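Local coordinates for dTDP-glucose 4,6-dehydratase (Klebsiella pneumoniae, PDB 5U4Q), which binds NAD and probably acts on nucleotide sugars as an epimerase or 4,6-dehydratase of the extended short-chain dehydrogenase type, at residues G16-Q21 with D225-V230; M107-I112 with E162-T167; S131-N136 with V260-N265; A242-E247 with T253-Y258. All coordinates share one frame; numbering follows the deposited sequence.

Contact 1: residues G16-Q21 with D225-V230; sequences GFHIAQ and DIVEAV
Within the Rossmann fold, H18 and I19 on the helix that follows the dinucleotide-binding glycine turn pack against V227 and V230 of helix 223-234. G16 is the last glycine of the GxxGxxG pattern, so the segment 16-21 belongs to the helix whose start lies at the cofactor. The two helix segments cross at -56°, with their axes 9.7 Å apart at the closest point.

I19 and V227 carry most of the joint. The CG1 branch of I19 lies beside the backbone N (chi1 -63°), and the second torsion carries CD1 across to the other helix. There I19 CD1 reaches two valines about one turn apart, 4.0 Å from V227 CG2 and 3.8 Å from V230 CG1. The main chain is touched as well, with I19 CD1 3.9 Å from V227 CA. The I19 and V230 side chains cross nearly at right angles. V227 CG2 is shared between two partners, because it also presses on H18 CB at 3.6 Å.

The imidazole of H18 extends beyond this apolar patch. Its NE2 is hydrogen-bonded to the carbonyl O of P187, and F17 CD2 covers one face of the H18 ring 3.6 Å above the plane, toward the rim. Beneath the joint, I19 and V230 both rest on I83 of the central parallel sheet.

The chemistry is divided within H18: its methylene joins the valine packing, while its ring reaches a polar partner. Since a carbonyl can only accept, that bond implies a hydrogen on NE2; between these two segments the contact rests on apolar side-chain packing.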
loop_
_atom_site.group_PDB
_atom_site.type_symbol
_atom_site.label_atom_id
_atom_site.label_comp_id
_atom_site.label_asym_id
_atom_site.label_seq_id
_atom_site.Cartn_x
_atom_site.Cartn_y
_atom_site.Cartn_z
ATOM N N GLY A 16 -17.789 10.372 -8.679
ATOM C CA GLY A 16 -17.343 10.555 -10.075
ATOM C C GLY A 16 -18.396 11.131 -10.979
ATOM O O GLY A 16 -18.094 11.993 -11.822
ATOM N N PHE A 17 -19.641 10.692 -10.810
ATOM C CA PHE A 17 -20.732 11.255 -11.610
ATOM C C PHE A 17 -20.799 12.772 -11.390
ATOM O O PHE A 17 -20.830 13.571 -12.334
ATOM C CB PHE A 17 -22.079 10.624 -11.242
ATOM C CG PHE A 17 -23.244 11.476 -11.603
ATOM C CD1 PHE A 17 -23.584 11.694 -12.938
ATOM C CD2 PHE A 17 -24.002 12.095 -10.625
ATOM C CE1 PHE A 17 -24.643 12.507 -13.269
ATOM C CE2 PHE A 17 -25.070 12.899 -10.958
ATOM C CZ PHE A 17 -25.387 13.112 -12.286
ATOM N N HIS A 18 -20.848 13.191 -10.127
ATOM C CA HIS A 18 -20.937 14.600 -9.835
ATOM C C HIS A 18 -19.763 15.431 -10.322
ATOM O O HIS A 18 -19.960 16.561 -10.799
ATOM C CB HIS A 18 -21.159 14.830 -8.325
ATOM C CG HIS A 18 -22.528 14.488 -7.849
ATOM N ND1 HIS A 18 -23.561 15.403 -7.805
ATOM C CD2 HIS A 18 -23.023 13.330 -7.355
ATOM C CE1 HIS A 18 -24.630 14.814 -7.290
ATOM N NE2 HIS A 18 -24.337 13.560 -7.020
ATOM N N ILE A 19 -18.557 14.873 -10.242
ATOM C CA ILE A 19 -17.380 15.582 -10.717
ATOM C C ILE A 19 -17.461 15.701 -12.244
ATOM O O ILE A 19 -17.276 16.783 -12.786
ATOM C CB ILE A 19 -16.065 14.887 -10.289
ATOM C CG1 ILE A 19 -15.934 14.869 -8.755
ATOM C CG2 ILE A 19 -14.854 15.570 -10.930
ATOM C CD1 ILE A 19 -15.942 16.197 -8.111
ATOM N N ALA A 20 -17.780 14.597 -12.917
ATOM C CA ALA A 20 -17.889 14.656 -14.394
ATOM C C ALA A 20 -18.956 15.668 -14.821
ATOM O O ALA A 20 -18.748 16.466 -15.737
ATOM C CB ALA A 20 -18.228 13.301 -14.930
ATOM N N GLN A 21 -20.114 15.646 -14.157
ATOM C CA GLN A 21 -21.196 16.563 -14.512
ATOM C C GLN A 21 -20.752 18.042 -14.368
ATOM O O GLN A 21 -21.026 18.883 -15.233
ATOM C CB GLN A 21 -22.418 16.274 -13.628
ATOM C CG GLN A 21 -23.618 17.158 -13.891
ATOM C CD GLN A 21 -24.754 16.802 -12.967
ATOM O OE1 GLN A 21 -24.641 16.920 -11.711
ATOM N NE2 GLN A 21 -25.838 16.350 -13.546
ATOM N N ASP A 225 -20.609 20.494 -1.969
ATOM C CA ASP A 225 -19.454 21.096 -1.309
ATOM C C ASP A 225 -18.185 20.321 -1.672
ATOM O O ASP A 225 -17.147 20.928 -1.921
ATOM C CB ASP A 225 -19.691 21.167 0.199
ATOM C CG ASP A 225 -20.770 22.136 0.563
ATOM O OD1 ASP A 225 -20.835 23.214 -0.073
ATOM O OD2 ASP A 225 -21.472 21.872 1.550
ATOM N N ILE A 226 -18.263 18.989 -1.708
ATOM C CA ILE A 226 -17.128 18.174 -2.156
ATOM C C ILE A 226 -16.762 18.528 -3.605
ATOM O O ILE A 226 -15.585 18.717 -3.932
ATOM C CB ILE A 226 -17.454 16.661 -2.070
ATOM C CG1 ILE A 226 -17.598 16.214 -0.590
ATOM C CG2 ILE A 226 -16.425 15.806 -2.819
ATOM C CD1 ILE A 226 -16.340 16.331 0.263
ATOM N N VAL A 227 -17.755 18.626 -4.459
ATOM C CA VAL A 227 -17.516 18.920 -5.879
ATOM C C VAL A 227 -16.801 20.258 -6.046
ATOM O O VAL A 227 -15.824 20.348 -6.793
ATOM C CB VAL A 227 -18.829 18.923 -6.670
ATOM C CG1 VAL A 227 -18.639 19.520 -8.068
ATOM C CG2 VAL A 227 -19.410 17.528 -6.755
ATOM N N GLU A 228 -17.257 21.283 -5.345
ATOM C CA GLU A 228 -16.628 22.600 -5.456
ATOM C C GLU A 228 -15.155 22.511 -5.061
ATOM O O GLU A 228 -14.298 23.053 -5.766
ATOM C CB GLU A 228 -17.371 23.622 -4.584
ATOM C CG GLU A 228 -16.841 25.038 -4.705
ATOM C CD GLU A 228 -16.958 25.608 -6.105
ATOM O OE1 GLU A 228 -17.909 25.257 -6.824
ATOM O OE2 GLU A 228 -16.098 26.446 -6.473
ATOM N N ALA A 229 -14.867 21.822 -3.956
ATOM C CA ALA A 229 -13.474 21.691 -3.495
ATOM C C ALA A 229 -12.601 20.928 -4.483
ATOM O O ALA A 229 -11.462 21.324 -4.785
ATOM C CB ALA A 229 -13.440 20.994 -2.162
ATOM N N VAL A 230 -13.105 19.809 -4.965
ATOM C CA VAL A 230 -12.327 18.992 -5.879
ATOM C C VAL A 230 -12.042 19.732 -7.168
ATOM O O VAL A 230 -10.934 19.659 -7.691
ATOM C CB VAL A 230 -13.038 17.650 -6.151
ATOM C CG1 VAL A 230 -12.351 16.844 -7.242
ATOM C CG2 VAL A 230 -13.135 16.847 -4.867
#

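Contact 2: residues M107-I112 with E162-T167; sequences MGYLNI and ELMAHT
With CG anti to the backbone N (chi1 -168°), Y109 extends its ring toward helix 153-172, while M164 comes the other way with CG beside its own N and its chain bent at chi3 (68°). The two side chains slide past each other in opposite directions. M164, a selenomethionine, is modelled in two conformers; in the one described, M164 CE lies near the plane of the Y109 ring at its edge, 4.1 Å from Y109 CD2. M164 CE also sits 3.9 Å from L110 CB. Farther along the ring, Y109 OH abuts A165 CB at 3.4 Å.

The axes of the two segments run roughly parallel, 23° apart, and come within 10.6 Å of each other. Both helices also face the second subunit, where L110 packs on A102 and N111 OD1 bonds to Y99 OH of that chain, consistent with the intersubunit four-helix bundle common in this family. On the sheet side, the Y109 ring meets Y126 edge-to-face.

The contact is thus almost wholly apolar, held by a flexible selenium-bearing chain and an aromatic edge, and the hydroxyl of Y109 is buried against a methyl group with no hydrogen-bonding partner in the model.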
loop_
_atom_site.group_PDB
_atom_site.type_symbol
_atom_site.label_atom_id
_atom_site.label_comp_id
_atom_site.label_asym_id
_atom_site.label_seq_id
_atom_site.Cartn_x
_atom_site.Cartn_y
_atom_site.Cartn_z
HETATM N N MSE A 107 -3.185 -2.680 -8.228
HETATM C CA MSE A 107 -2.810 -2.770 -9.656
HETATM C C MSE A 107 -3.468 -1.686 -10.460
HETATM O O MSE A 107 -2.843 -1.070 -11.343
HETATM C CB MSE A 107 -3.247 -4.119 -10.201
HETATM C CG MSE A 107 -2.955 -4.348 -11.685
HETATM SE SE MSE A 107 -1.030 -4.380 -12.087
HETATM C CE MSE A 107 -0.575 -6.031 -11.107
ATOM N N GLY A 108 -4.740 -1.443 -10.199
ATOM C CA GLY A 108 -5.436 -0.399 -10.910
ATOM C C GLY A 108 -4.800 0.967 -10.740
ATOM O O GLY A 108 -4.701 1.765 -11.687
ATOM N N TYR A 109 -4.323 1.238 -9.527
ATOM C CA TYR A 109 -3.698 2.526 -9.238
ATOM C C TYR A 109 -2.378 2.625 -10.008
ATOM O O TYR A 109 -2.037 3.687 -10.521
ATOM C CB TYR A 109 -3.511 2.740 -7.725
ATOM C CG TYR A 109 -3.136 4.180 -7.399
ATOM C CD1 TYR A 109 -4.073 5.180 -7.464
ATOM C CD2 TYR A 109 -1.842 4.533 -7.072
ATOM C CE1 TYR A 109 -3.727 6.514 -7.218
ATOM C CE2 TYR A 109 -1.485 5.833 -6.828
ATOM C CZ TYR A 109 -2.433 6.828 -6.877
ATOM O OH TYR A 109 -2.077 8.136 -6.640
ATOM N N LEU A 110 -1.631 1.526 -10.096
ATOM C CA LEU A 110 -0.398 1.542 -10.877
ATOM C C LEU A 110 -0.695 1.842 -12.343
ATOM O O LEU A 110 0.042 2.610 -12.948
ATOM C CB LEU A 110 0.372 0.233 -10.760
ATOM C CG LEU A 110 1.715 0.203 -11.517
ATOM C CD1 LEU A 110 2.666 1.321 -11.120
ATOM C CD2 LEU A 110 2.377 -1.162 -11.365
ATOM N N ASN A 111 -1.766 1.258 -12.904
ATOM C CA ASN A 111 -2.121 1.554 -14.314
ATOM C C ASN A 111 -2.389 3.043 -14.494
ATOM O O ASN A 111 -1.994 3.632 -15.499
ATOM C CB ASN A 111 -3.287 0.682 -14.795
ATOM C CG ASN A 111 -2.902 -0.778 -14.876
ATOM O OD1 ASN A 111 -1.711 -1.089 -14.984
ATOM N ND2 ASN A 111 -3.876 -1.682 -14.789
ATOM N N ILE A 112 -3.075 3.659 -13.536
ATOM C CA ILE A 112 -3.295 5.096 -13.573
ATOM C C ILE A 112 -1.941 5.844 -13.563
ATOM O O ILE A 112 -1.738 6.774 -14.369
ATOM C CB ILE A 112 -4.159 5.569 -12.361
ATOM C CG1 ILE A 112 -5.599 5.075 -12.474
ATOM C CG2 ILE A 112 -4.133 7.088 -12.169
ATOM C CD1 ILE A 112 -6.449 5.806 -13.474
ATOM N N GLU A 162 -1.042 6.577 -1.706
ATOM C CA GLU A 162 -0.282 7.800 -1.372
ATOM C C GLU A 162 1.224 7.557 -1.552
ATOM O O GLU A 162 1.936 8.423 -2.071
ATOM C CB GLU A 162 -0.611 8.290 0.039
ATOM C CG GLU A 162 -2.073 8.687 0.254
ATOM C CD GLU A 162 -2.364 9.205 1.643
ATOM O OE1 GLU A 162 -1.405 9.461 2.424
ATOM O OE2 GLU A 162 -3.564 9.393 1.980
ATOM N N LEU A 163 1.689 6.371 -1.132
ATOM C CA LEU A 163 3.120 6.040 -1.245
ATOM C C LEU A 163 3.548 5.952 -2.689
ATOM O O LEU A 163 4.614 6.451 -3.068
ATOM C CB LEU A 163 3.438 4.735 -0.528
ATOM C CG LEU A 163 3.354 4.762 1.002
ATOM C CD1 LEU A 163 3.183 3.347 1.507
ATOM C CD2 LEU A 163 4.568 5.454 1.616
HETATM N N MSE A 164 2.706 5.316 -3.504
HETATM C CA MSE A 164 2.980 5.163 -4.924
HETATM C C MSE A 164 2.962 6.519 -5.608
HETATM O O MSE A 164 3.817 6.810 -6.445
HETATM C CB MSE A 164 1.988 4.156 -5.530
HETATM C CG MSE A 164 2.172 2.765 -4.907
HETATM SE SE MSE A 164 0.586 1.604 -5.137
HETATM C CE MSE A 164 0.662 1.328 -7.073
ATOM N N ALA A 165 1.994 7.370 -5.255
ATOM C CA ALA A 165 1.922 8.729 -5.799
ATOM C C ALA A 165 3.220 9.488 -5.470
ATOM O O ALA A 165 3.801 10.150 -6.351
ATOM C CB ALA A 165 0.714 9.494 -5.257
ATOM N N HIS A 166 3.691 9.337 -4.244
ATOM C CA HIS A 166 4.922 10.043 -3.840
ATOM C C HIS A 166 6.084 9.636 -4.747
ATOM O O HIS A 166 6.824 10.495 -5.256
ATOM C CB HIS A 166 5.319 9.763 -2.412
ATOM C CG HIS A 166 6.508 10.554 -2.011
ATOM N ND1 HIS A 166 7.801 10.071 -2.100
ATOM C CD2 HIS A 166 6.610 11.860 -1.663
ATOM C CE1 HIS A 166 8.642 11.046 -1.801
ATOM N NE2 HIS A 166 7.948 12.135 -1.514
ATOM N N THR A 167 6.248 8.325 -4.958
ATOM C CA THR A 167 7.343 7.850 -5.816
ATOM C C THR A 167 7.247 8.347 -7.270
ATOM O O THR A 167 8.250 8.682 -7.868
ATOM C CB THR A 167 7.492 6.293 -5.843
ATOM O OG1 THR A 167 6.432 5.710 -6.593
ATOM C CG2 THR A 167 7.522 5.703 -4.489
#

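Contact 3: residues S131-N136 with V260-N265; sequences SVYGLN and VYNIGN
Y133 and N262 alone join these segments, through a single short hydrogen bond from Y133 OH to N262 OD1 at 2.6 Å. The tight part of the contact is buried. The phenol and the amide come from opposite directions, with ring and amide planes 66° apart, and OD1 lies at the ring edge near its plane. The donor sits in the carbonyl plane on a lone pair, at a C=O...O angle of 114°. A first torsion of -67° places the Y133 ring beside its backbone N and aims the hydroxyl at strand 258-263.

Neighbours fix both groups. R180 NH1 is also hydrogen-bonded to Y133 OH, F141 stacks on the ring, and N262 ND2 bonds to the carbonyl O of D304, which is consistent with OD1 being the amide atom that accepts from the tyrosine.

The other side of the loop is less enclosed. From Y133 to N136 the chain makes a type II' turn, closed by N136 N to Y133 O at 2.9 Å; G134 adopts a positive phi in it, and both G134 and L135 are partly exposed. L135 nevertheless packs on S255 of the second subunit. At the start of the segment, S131 and V132 touch Y154 and K158, which match the YxxxK pattern of short-chain dehydrogenases, so this is the loop bordering the family's active-site helix.

With its O-H directed at N262 OD1, the phenol oxygen can still accept from R180, whose positive charge would probably polarise the O-H and strengthen the short bond that ties this loop to the sheet.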
loop_
_atom_site.group_PDB
_atom_site.type_symbol
_atom_site.label_atom_id
_atom_site.label_comp_id
_atom_site.label_asym_id
_atom_site.label_seq_id
_atom_site.Cartn_x
_atom_site.Cartn_y
_atom_site.Cartn_z
ATOM N N SER A 131 -9.797 6.475 6.537
ATOM C CA SER A 131 -9.455 5.208 7.175
ATOM C C SER A 131 -7.933 5.043 7.380
ATOM O O SER A 131 -7.499 4.220 8.205
ATOM C CB SER A 131 -10.029 4.025 6.386
ATOM O OG SER A 131 -9.412 3.928 5.102
ATOM N N VAL A 132 -7.106 5.796 6.653
ATOM C CA VAL A 132 -5.643 5.683 6.828
ATOM C C VAL A 132 -5.219 6.042 8.254
ATOM O O VAL A 132 -4.151 5.617 8.688
ATOM C CB VAL A 132 -4.812 6.496 5.811
ATOM C CG1 VAL A 132 -5.112 6.029 4.391
ATOM C CG2 VAL A 132 -5.022 8.005 5.958
ATOM N N TYR A 133 -6.058 6.798 8.960
ATOM C CA TYR A 133 -5.736 7.208 10.354
ATOM C C TYR A 133 -5.679 6.008 11.284
ATOM O O TYR A 133 -5.071 6.089 12.329
ATOM C CB TYR A 133 -6.649 8.360 10.848
ATOM C CG TYR A 133 -6.348 9.646 10.066
ATOM C CD1 TYR A 133 -5.133 10.291 10.216
ATOM C CD2 TYR A 133 -7.269 10.187 9.151
ATOM C CE1 TYR A 133 -4.825 11.419 9.522
ATOM C CE2 TYR A 133 -6.972 11.334 8.437
ATOM C CZ TYR A 133 -5.755 11.946 8.613
ATOM O OH TYR A 133 -5.410 13.065 7.915
ATOM N N GLY A 134 -6.293 4.894 10.881
ATOM C CA GLY A 134 -6.145 3.616 11.601
ATOM C C GLY A 134 -6.298 3.672 13.109
ATOM O O GLY A 134 -7.319 4.096 13.598
ATOM N N LEU A 135 -5.261 3.237 13.815
ATOM C CA LEU A 135 -5.290 3.173 15.289
ATOM C C LEU A 135 -5.079 4.522 15.961
ATOM O O LEU A 135 -5.130 4.596 17.196
ATOM C CB LEU A 135 -4.232 2.188 15.785
ATOM C CG LEU A 135 -4.449 0.688 15.498
ATOM C CD1 LEU A 135 -3.210 -0.099 15.893
ATOM C CD2 LEU A 135 -5.681 0.175 16.217
ATOM N N ASN A 136 -4.822 5.580 15.187
ATOM C CA ASN A 136 -4.605 6.910 15.772
ATOM C C ASN A 136 -5.764 7.335 16.670
ATOM O O ASN A 136 -6.929 7.079 16.359
ATOM C CB ASN A 136 -4.468 8.006 14.709
ATOM C CG ASN A 136 -3.230 7.867 13.843
ATOM O OD1 ASN A 136 -2.595 6.803 13.772
ATOM N ND2 ASN A 136 -2.907 8.941 13.135
ATOM N N VAL A 260 -1.125 15.763 0.032
ATOM C CA VAL A 260 -2.287 15.016 0.528
ATOM C C VAL A 260 -3.041 15.997 1.442
ATOM O O VAL A 260 -2.426 16.704 2.243
ATOM C CB VAL A 260 -1.961 13.698 1.260
ATOM C CG1 VAL A 260 -3.252 13.054 1.745
ATOM C CG2 VAL A 260 -1.184 12.749 0.349
ATOM N N TYR A 261 -4.363 16.067 1.280
ATOM C CA TYR A 261 -5.225 16.897 2.103
ATOM C C TYR A 261 -6.416 16.121 2.656
ATOM O O TYR A 261 -6.982 15.256 1.976
ATOM C CB TYR A 261 -5.825 18.052 1.290
ATOM C CG TYR A 261 -4.791 19.000 0.736
ATOM C CD1 TYR A 261 -4.172 19.963 1.552
ATOM C CD2 TYR A 261 -4.424 18.946 -0.602
ATOM C CE1 TYR A 261 -3.204 20.803 1.035
ATOM C CE2 TYR A 261 -3.448 19.780 -1.123
ATOM C CZ TYR A 261 -2.840 20.705 -0.298
ATOM O OH TYR A 261 -1.887 21.533 -0.844
ATOM N N ASN A 262 -6.807 16.445 3.886
ATOM C CA ASN A 262 -8.123 16.019 4.371
ATOM C C ASN A 262 -9.195 16.847 3.668
ATOM O O ASN A 262 -9.013 18.036 3.416
ATOM C CB ASN A 262 -8.310 16.287 5.859
ATOM C CG ASN A 262 -7.530 15.351 6.749
ATOM O OD1 ASN A 262 -7.253 14.206 6.409
ATOM N ND2 ASN A 262 -7.251 15.825 7.952
ATOM N N ILE A 263 -10.308 16.212 3.353
ATOM C CA ILE A 263 -11.460 16.927 2.783
ATOM C C ILE A 263 -12.697 16.485 3.578
ATOM O O ILE A 263 -12.992 15.306 3.663
ATOM C CB ILE A 263 -11.570 16.694 1.274
ATOM C CG1 ILE A 263 -12.709 17.529 0.684
ATOM C CG2 ILE A 263 -11.739 15.218 0.929
ATOM C CD1 ILE A 263 -12.767 17.460 -0.821
ATOM N N GLY A 264 -13.394 17.438 4.169
ATOM C CA GLY A 264 -14.522 17.091 5.035
ATOM C C GLY A 264 -15.205 18.300 5.651
ATOM O O GLY A 264 -14.982 19.423 5.228
ATOM N N ASN A 265 -16.006 18.055 6.681
ATOM C CA ASN A 265 -16.886 19.105 7.234
ATOM C C ASN A 265 -16.687 19.225 8.736
ATOM O O ASN A 265 -16.932 18.269 9.485
ATOM C CB ASN A 265 -18.357 18.739 6.892
ATOM C CG ASN A 265 -19.380 19.771 7.358
ATOM O OD1 ASN A 265 -19.039 20.828 7.903
ATOM N ND2 ASN A 265 -20.659 19.455 7.143
#

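Contact 4: residues A242-E247 with T253-Y258; sequences ADWTVE and TSSAPY
T253 OG1 is gripped by two N-H groups, the indole NE1 of W244 and the backbone N of S250. The indole bond is 2.8 Å from W244 NE1 to T253 OG1 but bent, with an N-H...O angle of 143°, and the oxygen lies 24° out of the ring plane. It gets there because the hydroxyl stands between the backbone N and the carbonyl carbon of its own residue (chi1 51°).

With its CG anti to the backbone N, W244 lays one face of the indole along the chain from T253 to S254. S254 CA sits almost centrally over the six-membered ring of W244, 3.5 Å from its centroid, in a CH-pi contact. S255 N approaches the ring obliquely, 3.3 Å from W244 CE3, while V246 N covers the face opposite S254, toward the rim.

Both segments belong to the long irregular excursion between helix 223-234 and strand 258-263. An ST turn shapes its return: S254 OG accepts from A256 N at 2.9 Å and is also hydrogen-bonded to H166 NE2 on helix 153-172. P257 then forms the centre of an inverse gamma turn just before the strand begins.

The excursion reaches the second subunit. H149 of that chain meets the indole of W244 and bonds through NE2 to T253 O, and L135 of the same subunit packs against W244, S254 and S255.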
loop_
_atom_site.group_PDB
_atom_site.type_symbol
_atom_site.label_atom_id
_atom_site.label_comp_id
_atom_site.label_asym_id
_atom_site.label_seq_id
_atom_site.Cartn_x
_atom_site.Cartn_y
_atom_site.Cartn_z
ATOM N N ALA A 242 12.616 22.565 -3.130
ATOM C CA ALA A 242 13.962 22.219 -2.701
ATOM C C ALA A 242 14.230 22.436 -1.209
ATOM O O ALA A 242 15.209 21.914 -0.672
ATOM C CB ALA A 242 14.986 22.992 -3.527
ATOM N N ASP A 243 13.370 23.191 -0.536
ATOM C CA ASP A 243 13.550 23.461 0.884
ATOM C C ASP A 243 12.947 22.467 1.826
ATOM O O ASP A 243 13.206 22.500 3.036
ATOM C CB ASP A 243 13.011 24.834 1.172
ATOM C CG ASP A 243 13.855 25.852 0.548
ATOM O OD1 ASP A 243 14.945 26.061 1.095
ATOM O OD2 ASP A 243 13.482 26.364 -0.512
ATOM N N TRP A 244 12.149 21.556 1.303
ATOM C CA TRP A 244 11.503 20.601 2.157
ATOM C C TRP A 244 12.443 19.495 2.628
ATOM O O TRP A 244 13.312 19.049 1.874
ATOM C CB TRP A 244 10.340 19.969 1.369
ATOM C CG TRP A 244 9.449 19.063 2.162
ATOM C CD1 TRP A 244 8.302 19.405 2.816
ATOM C CD2 TRP A 244 9.628 17.666 2.374
ATOM N NE1 TRP A 244 7.755 18.305 3.431
ATOM C CE2 TRP A 244 8.553 17.219 3.187
ATOM C CE3 TRP A 244 10.601 16.742 1.972
ATOM C CZ2 TRP A 244 8.417 15.888 3.592
ATOM C CZ3 TRP A 244 10.453 15.411 2.374
ATOM C CH2 TRP A 244 9.378 15.000 3.157
ATOM N N THR A 245 12.251 19.086 3.866
ATOM C CA THR A 245 12.923 17.915 4.404
ATOM C C THR A 245 11.913 17.068 5.170
ATOM O O THR A 245 10.901 17.560 5.653
ATOM C CB THR A 245 14.081 18.258 5.378
ATOM O OG1 THR A 245 13.554 18.721 6.614
ATOM C CG2 THR A 245 15.026 19.289 4.788
ATOM N N VAL A 246 12.195 15.766 5.276
ATOM C CA VAL A 246 11.355 14.892 6.083
ATOM C C VAL A 246 11.296 15.383 7.516
ATOM O O VAL A 246 10.245 15.411 8.121
ATOM C CB VAL A 246 11.875 13.433 6.055
ATOM C CG1 VAL A 246 11.152 12.568 7.073
ATOM C CG2 VAL A 246 11.746 12.865 4.647
ATOM N N GLU A 247 12.445 15.819 8.032
ATOM C CA GLU A 247 12.567 16.201 9.418
ATOM C C GLU A 247 11.733 17.447 9.789
ATOM O O GLU A 247 11.223 17.528 10.899
ATOM C CB GLU A 247 14.060 16.298 9.778
ATOM C CG GLU A 247 14.793 14.930 9.695
ATOM C CD GLU A 247 14.970 14.333 8.280
ATOM O OE1 GLU A 247 15.149 15.114 7.294
ATOM O OE2 GLU A 247 14.988 13.045 8.159
ATOM N N THR A 253 3.355 16.089 2.563
ATOM C CA THR A 253 4.081 17.073 1.792
ATOM C C THR A 253 5.399 16.419 1.337
ATOM O O THR A 253 5.708 15.312 1.781
ATOM C CB THR A 253 4.409 18.285 2.680
ATOM O OG1 THR A 253 5.040 17.841 3.897
ATOM C CG2 THR A 253 3.122 19.037 3.027
ATOM N N SER A 254 6.158 17.094 0.463
ATOM C CA SER A 254 7.454 16.561 -0.010
ATOM C C SER A 254 8.253 17.621 -0.764
ATOM O O SER A 254 7.757 18.699 -1.049
ATOM C CB SER A 254 7.216 15.373 -0.979
ATOM O OG SER A 254 8.449 14.826 -1.497
ATOM N N SER A 255 9.502 17.305 -1.096
ATOM C CA SER A 255 10.258 18.091 -2.047
ATOM C C SER A 255 9.719 17.833 -3.453
ATOM O O SER A 255 9.894 18.647 -4.357
ATOM C CB SER A 255 11.756 17.758 -1.990
ATOM O OG SER A 255 11.964 16.357 -2.017
ATOM N N ALA A 256 9.098 16.656 -3.649
ATOM C CA ALA A 256 8.446 16.324 -4.906
ATOM C C ALA A 256 7.117 17.071 -4.982
ATOM O O ALA A 256 6.595 17.495 -3.951
ATOM C CB ALA A 256 8.192 14.834 -4.957
ATOM N N PRO A 257 6.543 17.191 -6.190
ATOM C CA PRO A 257 5.216 17.866 -6.371
ATOM C C PRO A 257 4.089 16.904 -5.950
ATOM O O PRO A 257 3.327 16.408 -6.784
ATOM C CB PRO A 257 5.193 18.178 -7.872
ATOM C CG PRO A 257 6.045 17.110 -8.468
ATOM C CD PRO A 257 7.161 16.895 -7.488
ATOM N N TYR A 258 4.014 16.687 -4.645
ATOM C CA TYR A 258 3.141 15.708 -4.003
ATOM C C TYR A 258 2.465 16.341 -2.811
ATOM O O TYR A 258 3.124 16.949 -1.955
ATOM C CB TYR A 258 3.992 14.539 -3.516
ATOM C CG TYR A 258 3.435 13.670 -2.383
ATOM C CD1 TYR A 258 2.707 12.501 -2.667
ATOM C CD2 TYR A 258 3.693 13.957 -1.044
ATOM C CE1 TYR A 258 2.221 11.700 -1.645
ATOM C CE2 TYR A 258 3.217 13.150 -0.009
ATOM C CZ TYR A 258 2.498 12.001 -0.322
ATOM O OH TYR A 258 2.029 11.205 0.710
#

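How the contacts relate
The H18 side chain of contact 1 is about 8 Å from the bound NAD. In contact 2 the side chain of Y109 is about 9 Å from NAD, and in contact 3 the side chain of Y133 is about 11 Å from NAD. Strand 258-263 connects contacts 1 and 3: I226 CD1 packs on I263 CG1 at 3.8 Å. Contacts 2 and 3 meet at R180, which also makes a salt bridge with E162. Contact 4, centred about 18 Å from the centre of contact 2, reaches it through the Y258 ring, with Y258 CD1 3.5 Å from H166 CA. Contacts 2, 3 and 4 all touch the second subunit, whereas contact 1 stays within its own chain.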